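Local coordinates for protein Myo-inositol dehydrogenase (Corynebacterium glutamicum, PDB 3EUW) that probably oxidises myo-inositol with NAD+ as hydride acceptor, as a tetrameric enzyme of the Gfo/Idh/MocA family, at residues Arg6-Gly11 against Asp64-Ile69; Ala252-Pro257 against Asp272-Phe277; Asn188-Thr193 against Thr216-Lys221; Val192-Ala197 against Glu322-Gly327. All blocks are in the same frame, centred on the assembly; numbering follows the deposited sequence.

Interaction 1: Arg6-Gly11 against Asp64-Ile69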
loop_
_atom_site.group_PDB
_atom_site.type_symbol
_atom_site.label_atom_id
_atom_site.label_comp_id
_atom_site.label_asym_id
_atom_site.label_seq_id
_atom_site.Cartn_x
_atom_site.Cartn_y
_atom_site.Cartn_z
ATOM N N ARG A 6 26.409 -33.558 -12.423
ATOM C CA ARG A 6 27.094 -33.778 -11.151
ATOM C C ARG A 6 27.763 -32.513 -10.629
ATOM O O ARG A 6 28.604 -31.920 -11.305
ATOM C CB ARG A 6 28.155 -34.868 -11.312
ATOM C CG ARG A 6 27.639 -36.204 -11.812
ATOM C CD ARG A 6 26.865 -36.897 -10.739
ATOM N NE ARG A 6 27.089 -38.341 -10.742
ATOM C CZ ARG A 6 26.458 -39.206 -11.529
ATOM N NH1 ARG A 6 25.546 -38.785 -12.401
ATOM N NH2 ARG A 6 26.738 -40.500 -11.431
ATOM N N ILE A 7 27.420 -32.130 -9.406
ATOM C CA ILE A 7 27.966 -30.916 -8.813
ATOM C C ILE A 7 28.808 -31.117 -7.558
ATOM O O ILE A 7 28.441 -31.878 -6.664
ATOM C CB ILE A 7 26.831 -29.931 -8.433
ATOM C CG1 ILE A 7 25.903 -29.699 -9.628
ATOM C CG2 ILE A 7 27.428 -28.620 -7.935
ATOM C CD1 ILE A 7 26.586 -29.093 -10.830
ATOM N N ALA A 8 29.935 -30.418 -7.492
ATOM C CA ALA A 8 30.794 -30.469 -6.315
ATOM C C ALA A 8 30.610 -29.128 -5.583
ATOM O O ALA A 8 30.654 -28.068 -6.210
ATOM C CB ALA A 8 32.239 -30.649 -6.728
ATOM N N LEU A 9 30.405 -29.181 -4.270
ATOM C CA LEU A 9 30.200 -27.977 -3.469
ATOM C C LEU A 9 31.319 -27.692 -2.473
ATOM O O LEU A 9 31.750 -28.588 -1.741
ATOM C CB LEU A 9 28.877 -28.081 -2.705
ATOM C CG LEU A 9 28.625 -27.024 -1.618
ATOM C CD1 LEU A 9 28.432 -25.658 -2.275
ATOM C CD2 LEU A 9 27.398 -27.403 -0.783
ATOM N N PHE A 10 31.786 -26.443 -2.452
ATOM C CA PHE A 10 32.832 -26.022 -1.527
ATOM C C PHE A 10 32.239 -25.113 -0.453
ATOM O O PHE A 10 31.657 -24.068 -0.760
ATOM C CB PHE A 10 33.944 -25.282 -2.272
ATOM C CG PHE A 10 34.903 -26.189 -2.969
ATOM C CD1 PHE A 10 35.915 -26.813 -2.262
ATOM C CD2 PHE A 10 34.770 -26.457 -4.328
ATOM C CE1 PHE A 10 36.786 -27.694 -2.888
ATOM C CE2 PHE A 10 35.638 -27.342 -4.968
ATOM C CZ PHE A 10 36.647 -27.961 -4.245
ATOM N N GLY A 11 32.390 -25.517 0.805
ATOM C CA GLY A 11 31.863 -24.740 1.911
ATOM C C GLY A 11 30.617 -25.391 2.481
ATOM O O GLY A 11 29.656 -25.648 1.759
ATOM N N ASP A 64 36.529 -37.624 -11.401
ATOM C CA ASP A 64 36.562 -37.345 -12.834
ATOM C C ASP A 64 35.156 -37.215 -13.403
ATOM O O ASP A 64 34.964 -37.260 -14.615
ATOM C CB ASP A 64 37.347 -38.445 -13.581
ATOM C CG ASP A 64 36.653 -39.807 -13.557
ATOM O OD1 ASP A 64 35.716 -40.022 -12.763
ATOM O OD2 ASP A 64 37.068 -40.681 -14.343
ATOM N N ASP A 65 34.180 -37.033 -12.517
ATOM C CA ASP A 65 32.776 -36.907 -12.911
ATOM C C ASP A 65 32.154 -35.543 -12.598
ATOM O O ASP A 65 30.955 -35.363 -12.778
ATOM C CB ASP A 65 31.955 -37.975 -12.194
ATOM C CG ASP A 65 31.938 -37.772 -10.688
ATOM O OD1 ASP A 65 32.899 -37.187 -10.163
ATOM O OD2 ASP A 65 30.980 -38.203 -10.024
ATOM N N ILE A 66 32.949 -34.592 -12.123
ATOM C CA ILE A 66 32.419 -33.273 -11.779
ATOM C C ILE A 66 32.041 -32.421 -12.985
ATOM O O ILE A 66 32.910 -31.991 -13.742
ATOM C CB ILE A 66 33.421 -32.462 -10.933
ATOM C CG1 ILE A 66 33.964 -33.324 -9.798
ATOM C CG2 ILE A 66 32.730 -31.233 -10.350
ATOM C CD1 ILE A 66 32.891 -33.922 -8.916
ATOM N N ASP A 67 30.742 -32.165 -13.142
ATOM C CA ASP A 67 30.236 -31.344 -14.248
ATOM C C ASP A 67 30.269 -29.858 -13.900
ATOM O O ASP A 67 30.352 -29.002 -14.777
ATOM C CB ASP A 67 28.789 -31.711 -14.577
ATOM C CG ASP A 67 28.667 -33.026 -15.298
ATOM O OD1 ASP A 67 29.288 -33.186 -16.365
ATOM O OD2 ASP A 67 27.936 -33.897 -14.795
ATOM N N GLY A 68 30.183 -29.560 -12.611
ATOM C CA GLY A 68 30.184 -28.174 -12.191
ATOM C C GLY A 68 30.488 -27.988 -10.723
ATOM O O GLY A 68 30.216 -28.858 -9.896
ATOM N N ILE A 69 31.052 -26.833 -10.406
ATOM C CA ILE A 69 31.411 -26.513 -9.033
ATOM C C ILE A 69 30.755 -25.235 -8.510
ATOM O O ILE A 69 30.574 -24.276 -9.249
ATOM C CB ILE A 69 32.928 -26.384 -8.925
ATOM C CG1 ILE A 69 33.542 -27.781 -8.942
ATOM C CG2 ILE A 69 33.318 -25.586 -7.705
ATOM C CD1 ILE A 69 35.047 -27.783 -8.961
#

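Interaction 2: Ala252-Pro257 against Asp272-Phe277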
loop_
_atom_site.group_PDB
_atom_site.type_symbol
_atom_site.label_atom_id
_atom_site.label_comp_id
_atom_site.label_asym_id
_atom_site.label_seq_id
_atom_site.Cartn_x
_atom_site.Cartn_y
_atom_site.Cartn_z
ATOM N N ALA A 252 10.584 -1.543 -6.720
ATOM C CA ALA A 252 10.338 -2.796 -6.036
ATOM C C ALA A 252 10.300 -2.559 -4.535
ATOM O O ALA A 252 11.198 -1.940 -3.973
ATOM C CB ALA A 252 11.427 -3.821 -6.375
ATOM N N ASP A 253 9.241 -3.052 -3.898
ATOM C CA ASP A 253 9.068 -2.918 -2.461
ATOM C C ASP A 253 9.824 -4.043 -1.789
ATOM O O ASP A 253 10.364 -4.938 -2.451
ATOM C CB ASP A 253 7.589 -3.055 -2.058
ATOM C CG ASP A 253 6.722 -1.913 -2.552
ATOM O OD1 ASP A 253 7.104 -0.736 -2.369
ATOM O OD2 ASP A 253 5.636 -2.200 -3.110
ATOM N N ASN A 254 9.836 -4.004 -0.463
ATOM C CA ASN A 254 10.472 -5.038 0.326
ATOM C C ASN A 254 9.487 -6.187 0.451
ATOM O O ASN A 254 8.314 -6.037 0.115
ATOM C CB ASN A 254 10.837 -4.503 1.705
ATOM C CG ASN A 254 12.152 -3.744 1.697
ATOM O OD1 ASN A 254 13.175 -4.278 1.262
ATOM N ND2 ASN A 254 12.136 -2.501 2.180
ATOM N N ILE A 255 9.963 -7.330 0.929
ATOM C CA ILE A 255 9.114 -8.499 1.084
ATOM C C ILE A 255 8.952 -8.888 2.544
ATOM O O ILE A 255 9.901 -8.839 3.329
ATOM C CB ILE A 255 9.684 -9.709 0.290
ATOM C CG1 ILE A 255 9.803 -9.343 -1.197
ATOM C CG2 ILE A 255 8.783 -10.926 0.468
ATOM C CD1 ILE A 255 10.290 -10.495 -2.091
ATOM N N ARG A 256 7.731 -9.283 2.888
ATOM C CA ARG A 256 7.372 -9.688 4.238
ATOM C C ARG A 256 6.955 -11.158 4.222
ATOM O O ARG A 256 6.609 -11.693 3.170
ATOM C CB ARG A 256 6.215 -8.808 4.738
ATOM C CG ARG A 256 6.597 -7.340 4.891
ATOM C CD ARG A 256 5.390 -6.419 4.973
ATOM N NE ARG A 256 4.925 -6.030 3.641
ATOM C CZ ARG A 256 3.736 -6.341 3.129
ATOM N NH1 ARG A 256 2.862 -7.052 3.832
ATOM N NH2 ARG A 256 3.420 -5.940 1.902
ATOM N N PRO A 257 6.984 -11.832 5.389
ATOM C CA PRO A 257 6.596 -13.249 5.442
ATOM C C PRO A 257 5.101 -13.533 5.231
ATOM O O PRO A 257 4.735 -14.638 4.841
ATOM C CB PRO A 257 7.093 -13.698 6.824
ATOM C CG PRO A 257 6.969 -12.456 7.655
ATOM C CD PRO A 257 7.448 -11.357 6.710
ATOM N N ASP A 272 4.064 -6.842 8.746
ATOM C CA ASP A 272 5.165 -7.500 9.442
ATOM C C ASP A 272 6.484 -6.805 9.135
ATOM O O ASP A 272 6.616 -6.097 8.127
ATOM C CB ASP A 272 5.376 -8.961 9.002
ATOM C CG ASP A 272 4.102 -9.784 8.952
ATOM O OD1 ASP A 272 3.237 -9.653 9.842
ATOM O OD2 ASP A 272 3.995 -10.600 8.012
ATOM N N PRO A 273 7.477 -6.984 10.019
ATOM C CA PRO A 273 8.778 -6.376 9.761
ATOM C C PRO A 273 9.178 -7.161 8.502
ATOM O O PRO A 273 8.698 -8.284 8.297
ATOM C CB PRO A 273 9.601 -6.800 10.980
ATOM C CG PRO A 273 8.576 -6.851 12.070
ATOM C CD PRO A 273 7.409 -7.530 11.385
ATOM N N ILE A 274 10.029 -6.604 7.659
ATOM C CA ILE A 274 10.396 -7.323 6.448
ATOM C C ILE A 274 11.417 -8.417 6.747
ATOM O O ILE A 274 11.963 -8.464 7.845
ATOM C CB ILE A 274 10.948 -6.357 5.406
ATOM C CG1 ILE A 274 12.279 -5.757 5.886
ATOM C CG2 ILE A 274 9.916 -5.255 5.168
ATOM C CD1 ILE A 274 12.953 -4.830 4.852
ATOM N N PHE A 275 11.672 -9.301 5.787
ATOM C CA PHE A 275 12.643 -10.369 6.013
ATOM C C PHE A 275 13.953 -9.829 6.582
ATOM O O PHE A 275 14.474 -8.801 6.133
ATOM C CB PHE A 275 12.907 -11.151 4.731
ATOM C CG PHE A 275 11.866 -12.186 4.435
ATOM C CD1 PHE A 275 11.473 -13.089 5.419
ATOM C CD2 PHE A 275 11.281 -12.266 3.175
ATOM C CE1 PHE A 275 10.511 -14.056 5.151
ATOM C CE2 PHE A 275 10.321 -13.229 2.896
ATOM C CZ PHE A 275 9.934 -14.126 3.884
ATOM N N ASN A 276 14.473 -10.539 7.577
ATOM C CA ASN A 276 15.686 -10.142 8.267
ATOM C C ASN A 276 16.960 -10.796 7.746
ATOM O O ASN A 276 18.047 -10.259 7.926
ATOM C CB ASN A 276 15.553 -10.468 9.756
ATOM C CG ASN A 276 16.667 -9.860 10.579
ATOM O OD1 ASN A 276 16.614 -8.678 10.929
ATOM N ND2 ASN A 276 17.694 -10.654 10.874
ATOM N N PHE A 277 16.824 -11.957 7.118
ATOM C CA PHE A 277 17.982 -12.687 6.621
ATOM C C PHE A 277 18.025 -12.767 5.099
ATOM O O PHE A 277 17.005 -12.998 4.435
ATOM C CB PHE A 277 17.991 -14.087 7.230
ATOM C CG PHE A 277 17.995 -14.088 8.733
ATOM C CD1 PHE A 277 19.107 -13.631 9.442
ATOM C CD2 PHE A 277 16.883 -14.529 9.446
ATOM C CE1 PHE A 277 19.109 -13.616 10.848
ATOM C CE2 PHE A 277 16.874 -14.516 10.847
ATOM C CZ PHE A 277 17.990 -14.060 11.546
HETATM O O HOH W 1 2.522 -8.100 6.491
#

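Interaction 3: Asn188-Thr193 against Thr216-Lys221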
loop_
_atom_site.group_PDB
_atom_site.type_symbol
_atom_site.label_atom_id
_atom_site.label_comp_id
_atom_site.label_asym_id
_atom_site.label_seq_id
_atom_site.Cartn_x
_atom_site.Cartn_y
_atom_site.Cartn_z
ATOM N N ASN A 188 27.846 0.559 -18.747
ATOM C CA ASN A 188 28.913 1.531 -18.907
ATOM C C ASN A 188 28.919 2.696 -17.922
ATOM O O ASN A 188 28.236 3.702 -18.120
ATOM C CB ASN A 188 28.866 2.055 -20.340
ATOM C CG ASN A 188 28.769 0.929 -21.356
ATOM O OD1 ASN A 188 28.184 1.091 -22.432
ATOM N ND2 ASN A 188 29.352 -0.223 -21.019
ATOM N N ILE A 189 29.712 2.552 -16.865
ATOM C CA ILE A 189 29.840 3.585 -15.848
ATOM C C ILE A 189 31.139 4.344 -16.135
ATOM O O ILE A 189 32.178 3.733 -16.383
ATOM C CB ILE A 189 29.912 2.972 -14.438
ATOM C CG1 ILE A 189 28.682 2.090 -14.180
ATOM C CG2 ILE A 189 30.046 4.076 -13.397
ATOM C CD1 ILE A 189 27.351 2.809 -14.225
ATOM N N VAL A 190 31.086 5.669 -16.108
ATOM C CA VAL A 190 32.277 6.450 -16.384
ATOM C C VAL A 190 32.859 7.164 -15.168
ATOM O O VAL A 190 34.076 7.296 -15.065
ATOM C CB VAL A 190 32.023 7.479 -17.516
ATOM C CG1 VAL A 190 31.689 6.755 -18.801
ATOM C CG2 VAL A 190 30.888 8.412 -17.147
ATOM N N GLU A 191 32.003 7.611 -14.249
ATOM C CA GLU A 191 32.471 8.312 -13.050
ATOM C C GLU A 191 31.899 7.737 -11.759
ATOM O O GLU A 191 30.792 7.188 -11.742
ATOM C CB GLU A 191 32.133 9.806 -13.124
ATOM C CG GLU A 191 32.681 10.519 -14.364
ATOM C CD GLU A 191 32.542 12.032 -14.293
ATOM O OE1 GLU A 191 31.562 12.523 -13.694
ATOM O OE2 GLU A 191 33.411 12.735 -14.851
ATOM N N VAL A 192 32.656 7.890 -10.680
ATOM C CA VAL A 192 32.246 7.384 -9.388
ATOM C C VAL A 192 32.431 8.400 -8.268
ATOM O O VAL A 192 33.505 8.970 -8.104
ATOM C CB VAL A 192 33.037 6.115 -9.033
ATOM C CG1 VAL A 192 32.715 5.667 -7.622
ATOM C CG2 VAL A 192 32.697 5.009 -10.025
ATOM N N THR A 193 31.366 8.619 -7.505
ATOM C CA THR A 193 31.405 9.548 -6.381
ATOM C C THR A 193 30.870 8.824 -5.150
ATOM O O THR A 193 29.831 8.174 -5.216
ATOM C CB THR A 193 30.552 10.790 -6.661
ATOM O OG1 THR A 193 30.917 11.328 -7.934
ATOM C CG2 THR A 193 30.791 11.856 -5.611
ATOM N N THR A 216 27.100 7.828 -5.882
ATOM C CA THR A 216 26.449 8.344 -7.075
ATOM C C THR A 216 27.351 8.055 -8.285
ATOM O O THR A 216 28.473 8.548 -8.367
ATOM C CB THR A 216 26.170 9.861 -6.963
ATOM O OG1 THR A 216 25.291 10.104 -5.861
ATOM C CG2 THR A 216 25.499 10.366 -8.207
ATOM N N LEU A 217 26.857 7.234 -9.206
ATOM C CA LEU A 217 27.619 6.865 -10.403
ATOM C C LEU A 217 27.060 7.573 -11.635
ATOM O O LEU A 217 25.850 7.776 -11.741
ATOM C CB LEU A 217 27.534 5.355 -10.652
ATOM C CG LEU A 217 27.794 4.377 -9.507
ATOM C CD1 LEU A 217 27.391 2.977 -9.940
ATOM C CD2 LEU A 217 29.260 4.417 -9.106
ATOM N N ARG A 218 27.942 7.952 -12.556
ATOM C CA ARG A 218 27.503 8.581 -13.797
ATOM C C ARG A 218 27.636 7.557 -14.921
ATOM O O ARG A 218 28.704 6.972 -15.109
ATOM C CB ARG A 218 28.347 9.810 -14.138
ATOM C CG ARG A 218 28.050 10.391 -15.531
ATOM C CD ARG A 218 28.815 11.698 -15.774
ATOM N NE ARG A 218 28.626 12.603 -14.655
ATOM C CZ ARG A 218 28.089 13.807 -14.744
ATOM N NH1 ARG A 218 27.677 14.264 -15.921
ATOM N NH2 ARG A 218 27.971 14.554 -13.652
ATOM N N GLY A 219 26.543 7.339 -15.648
ATOM C CA GLY A 219 26.546 6.409 -16.766
ATOM C C GLY A 219 26.976 7.129 -18.035
ATOM O O GLY A 219 26.877 8.354 -18.117
ATOM N N SER A 220 27.441 6.372 -19.025
ATOM C CA SER A 220 27.916 6.937 -20.284
ATOM C C SER A 220 26.938 7.853 -21.018
ATOM O O SER A 220 27.350 8.673 -21.843
ATOM C CB SER A 220 28.354 5.806 -21.218
ATOM O OG SER A 220 27.297 4.890 -21.430
ATOM N N LYS A 221 25.649 7.733 -20.724
ATOM C CA LYS A 221 24.662 8.576 -21.382
ATOM C C LYS A 221 24.002 9.587 -20.439
ATOM O O LYS A 221 22.929 10.099 -20.729
ATOM C CB LYS A 221 23.588 7.706 -22.041
ATOM C CG LYS A 221 24.126 6.788 -23.139
ATOM C CD LYS A 221 23.020 5.946 -23.767
ATOM C CE LYS A 221 23.594 5.029 -24.842
ATOM N NZ LYS A 221 22.538 4.304 -25.619
HETATM O O HOH W 2 27.225 3.544 -24.031
HETATM O O HOH W 3 29.944 12.353 -11.891
HETATM O O HOH W 4 29.812 10.192 -10.020
#

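Interaction 4: Val192-Ala197 against Glu322-Gly327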
loop_
_atom_site.group_PDB
_atom_site.type_symbol
_atom_site.label_atom_id
_atom_site.label_comp_id
_atom_site.label_asym_id
_atom_site.label_seq_id
_atom_site.Cartn_x
_atom_site.Cartn_y
_atom_site.Cartn_z
ATOM N N VAL A 192 32.656 7.890 -10.680
ATOM C CA VAL A 192 32.246 7.384 -9.388
ATOM C C VAL A 192 32.431 8.400 -8.268
ATOM O O VAL A 192 33.505 8.970 -8.104
ATOM C CB VAL A 192 33.037 6.115 -9.033
ATOM C CG1 VAL A 192 32.715 5.667 -7.622
ATOM C CG2 VAL A 192 32.697 5.009 -10.025
ATOM N N THR A 193 31.366 8.619 -7.505
ATOM C CA THR A 193 31.405 9.548 -6.381
ATOM C C THR A 193 30.870 8.824 -5.150
ATOM O O THR A 193 29.831 8.174 -5.216
ATOM C CB THR A 193 30.552 10.790 -6.661
ATOM O OG1 THR A 193 30.917 11.328 -7.934
ATOM C CG2 THR A 193 30.791 11.856 -5.611
ATOM N N ALA A 194 31.576 8.925 -4.031
ATOM C CA ALA A 194 31.132 8.245 -2.821
ATOM C C ALA A 194 31.405 9.057 -1.572
ATOM O O ALA A 194 32.412 9.756 -1.481
ATOM C CB ALA A 194 31.810 6.866 -2.705
ATOM N N THR A 195 30.504 8.933 -0.602
ATOM C CA THR A 195 30.607 9.638 0.664
ATOM C C THR A 195 30.399 8.640 1.807
ATOM O O THR A 195 29.397 7.924 1.836
ATOM C CB THR A 195 29.529 10.725 0.749
ATOM O OG1 THR A 195 29.609 11.556 -0.412
ATOM C CG2 THR A 195 29.720 11.574 1.992
ATOM N N GLY A 196 31.339 8.590 2.743
ATOM C CA GLY A 196 31.207 7.667 3.857
ATOM C C GLY A 196 31.101 8.408 5.169
ATOM O O GLY A 196 31.614 9.515 5.301
ATOM N N ALA A 197 30.438 7.796 6.142
ATOM C CA ALA A 197 30.268 8.402 7.458
ATOM C C ALA A 197 30.297 7.334 8.563
ATOM O O ALA A 197 30.323 6.134 8.281
ATOM C CB ALA A 197 28.957 9.189 7.509
ATOM N N GLU A 322 38.139 5.115 -2.836
ATOM C CA GLU A 322 39.067 6.199 -3.145
ATOM C C GLU A 322 38.355 7.554 -3.164
ATOM O O GLU A 322 38.887 8.547 -2.668
ATOM C CB GLU A 322 39.735 5.939 -4.489
ATOM C CG GLU A 322 41.223 6.224 -4.495
ATOM C CD GLU A 322 41.530 7.583 -5.045
ATOM O OE1 GLU A 322 40.955 7.927 -6.096
ATOM O OE2 GLU A 322 42.343 8.303 -4.447
ATOM N N SER A 323 37.158 7.592 -3.750
ATOM C CA SER A 323 36.382 8.828 -3.807
ATOM C C SER A 323 36.015 9.256 -2.386
ATOM O O SER A 323 36.166 10.414 -2.014
ATOM C CB SER A 323 35.099 8.624 -4.622
ATOM O OG SER A 323 34.287 9.787 -4.595
ATOM N N ALA A 324 35.543 8.306 -1.590
ATOM C CA ALA A 324 35.142 8.604 -0.218
ATOM C C ALA A 324 36.310 9.125 0.601
ATOM O O ALA A 324 36.144 10.005 1.439
ATOM C CB ALA A 324 34.572 7.372 0.438
ATOM N N GLN A 325 37.496 8.582 0.358
ATOM C CA GLN A 325 38.677 9.009 1.095
ATOM C C GLN A 325 39.252 10.335 0.600
ATOM O O GLN A 325 39.984 11.007 1.335
ATOM C CB GLN A 325 39.770 7.943 1.011
ATOM C CG GLN A 325 39.419 6.607 1.652
ATOM C CD GLN A 325 40.521 5.566 1.482
ATOM O OE1 GLN A 325 41.026 5.353 0.378
ATOM N NE2 GLN A 325 40.891 4.910 2.575
ATOM N N THR A 326 38.914 10.724 -0.627
ATOM C CA THR A 326 39.485 11.939 -1.205
ATOM C C THR A 326 38.581 13.146 -1.374
ATOM O O THR A 326 39.065 14.259 -1.608
ATOM C CB THR A 326 40.128 11.620 -2.570
ATOM O OG1 THR A 326 39.139 11.054 -3.443
ATOM C CG2 THR A 326 41.273 10.607 -2.390
ATOM N N GLY A 327 37.275 12.944 -1.277
ATOM C CA GLY A 327 36.369 14.066 -1.422
ATOM C C GLY A 327 36.244 14.558 -2.850
ATOM O O GLY A 327 36.058 15.750 -3.087
HETATM O O HOH W 5 33.900 11.925 -2.482
HETATM O O HOH W 6 33.703 10.111 2.788
#

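Interaction 1: Arg6-Gly11 against Asp64-Ile69
R6 and D67 meet where strand 5-10 comes alongside the start of strand 68-71, two parallel neighbours in the central sheet of the Rossmann fold. The R6 side chain starts snugly: CB lies 3.2 Å from D65 O and near D67 OD2, and CG, anti to the carbonyl carbon (chi1 -57°), stays close to the same two oxygens. Farther out, NE faces D65 OD2 in a long salt bridge of 4.0 Å, the guanidinium and carboxylate planes 81° apart; D65 OD2 also pairs with R63. The backbone N of R6 donates to D67 OD2 at 2.8 Å, almost straight, on the anti lone pair. R6 O takes two donors, D67 N and G68 N, and A8 N continues the ladder to G68 O at 2.9 Å. G68, lacking a side chain, lets I7 CD1 lie over its CA. On the other face, A8 CB touches I66 CG2 and I69 CG1, and I69 CG2 lies 3.8 Å from F10 CD2, at the ring edge. Aspartate suits position 67 because its short carboxylate can take the R6 N-H, which no backbone carbonyl of 64-69 accepts. Polar bonds near R6 thus give way to apolar contacts around A8 and F10.

Interaction 2: Ala252-Pro257 against Asp272-Phe277
I274 and N254 meet because CG1 of I274 stands between its backbone N and carbonyl carbon (chi1 66°), while chi2 of 176° carries CD1 outward against the amide of N254. In this pairing of two irregular loops, which lead out to and back from the two-stranded antiparallel hairpin 260-263/270-271, CD1 lies 3.4 Å from N254 CG. The amide is held there by bonds of its own, OD1 accepting from Q239 N and ND2 donating to D238 OD1, so a polar group also offers a fixed surface to a branched aliphatic chain. I274 CG2 touches both N254 CB and R256 CG.

One backbone bond joins the loops: F275 N donates to I255 O at 3.1 Å. Next to it the F275 ring takes I255 CG2 at CE2, 3.7 Å away, and P257 CB at CE1, while P257 N and R256 C lie over one ring face, offset toward the rim. Proline and phenylalanine suit this surface site, two rigid rings that cover each other without needing polar partners. P257 CG also rests 3.5 Å from D272 OD2, whose hydrogen bond goes to T258 OG1.

Two other subunits touch the loops: D253 forms a salt bridge with R261 of the second subunit, and T268 of the third subunit donates to D272 O. R256 lays CD 3.4 Å from D272 O, and its guanidinium reaches D272 through a water, which accepts from R256 NH1 at 2.9 Å and from D272 N at 3.0 Å.

Interaction 3: Asn188-Thr193 against Thr216-Lys221
V192 and L217 make the close-packed side of this antiparallel pairing of strands 189-197 and 212-219 in the C-terminal domain sheet. Their side chains run side by side, V192 CG2 3.6 Å from L217 CD2, while I189 CG2 adds contact at L217 CB; helices 169-185 and 307-326 cover this face, which suits branched aliphatics. Between I189 and E191 the register slips by one in a classic beta bulge: V190 and E191 both face R218, whose O takes V190 N at 2.9 Å and E191 N only weakly at 3.5 Å.

The other face is more polar. E191 and R218 lie alongside, pointing the same way, and OE1 makes a salt bridge to NE at 3.1 Å; chi3 of -50° bends the arginine to place NE there. R218 NH2 makes a weak bond to G196 O of the fourth subunit. At the exposed end a water joins N188 OD1 to S220 OG, and S220 N donates to N188 O at 2.9 Å. The chemistry implies division of labour: apolar contact seals the helix-covered face, while the E191-R218 pair lies on the face turned to a neighbouring subunit and water joins the exposed end.

Interaction 4: Val192-Ala197 against Glu322-Gly327
S323 and A194 supply the direct hydrogen bond of this contact: A194 N donates to S323 OG at 2.9 Å. The hydroxyl, anti to its own backbone N (chi1 175°), is thereby placed beside A194 N; S323 OG accepts from the strand and donates to R328 O, just past the helix end. Serine fits here, small enough to let the backbones come close and carrying one hydroxyl that can serve both bonds.

Two waters make the second group. One donates to A194 O and to S323 O, each at 2.8 Å; the other accepts from G196 N and donates to A324 O, linking polar backbone atoms that do not bond each other.

Apolar and CH contacts come third. A324 CA lies 3.2 Å from A194 O in a CA-H...O contact, and the CB atoms of A194 and A324 stand 4.2 Å apart. Alanine and glycine (G196) suit so short an approach, 6.2 Å between the strand and helix axes.

Segment 322-326, ending helix 307-326, crosses 192-197 at a signed angle of -60°. F171 of helix 169-185 packs against A194 and A324, strand 330-331 runs beside strand 189-197, and T195 packs on R218 of the fourth subunit.

Interactions 3 and 4 share V192 and T193 on strand 189-197: one pairs it with its sheet neighbour, the other lays a helix end against it, and both touch the fourth subunit. Interaction 1 lies in the Rossmann domain, on the opposite side of the chain's centre, about 38 Å and 41 Å from those two between centres. Interaction 2 is a surface contact among other subunits, about 17 Å from interaction 1 at the nearest atoms. Interaction 4 is buried and relies on small residues and waters; interactions 1 and 3 are partly buried ladders with a charged pair, long in 1 and close in 3; interaction 2 adds apolar contacts and a bridging water to one backbone bond.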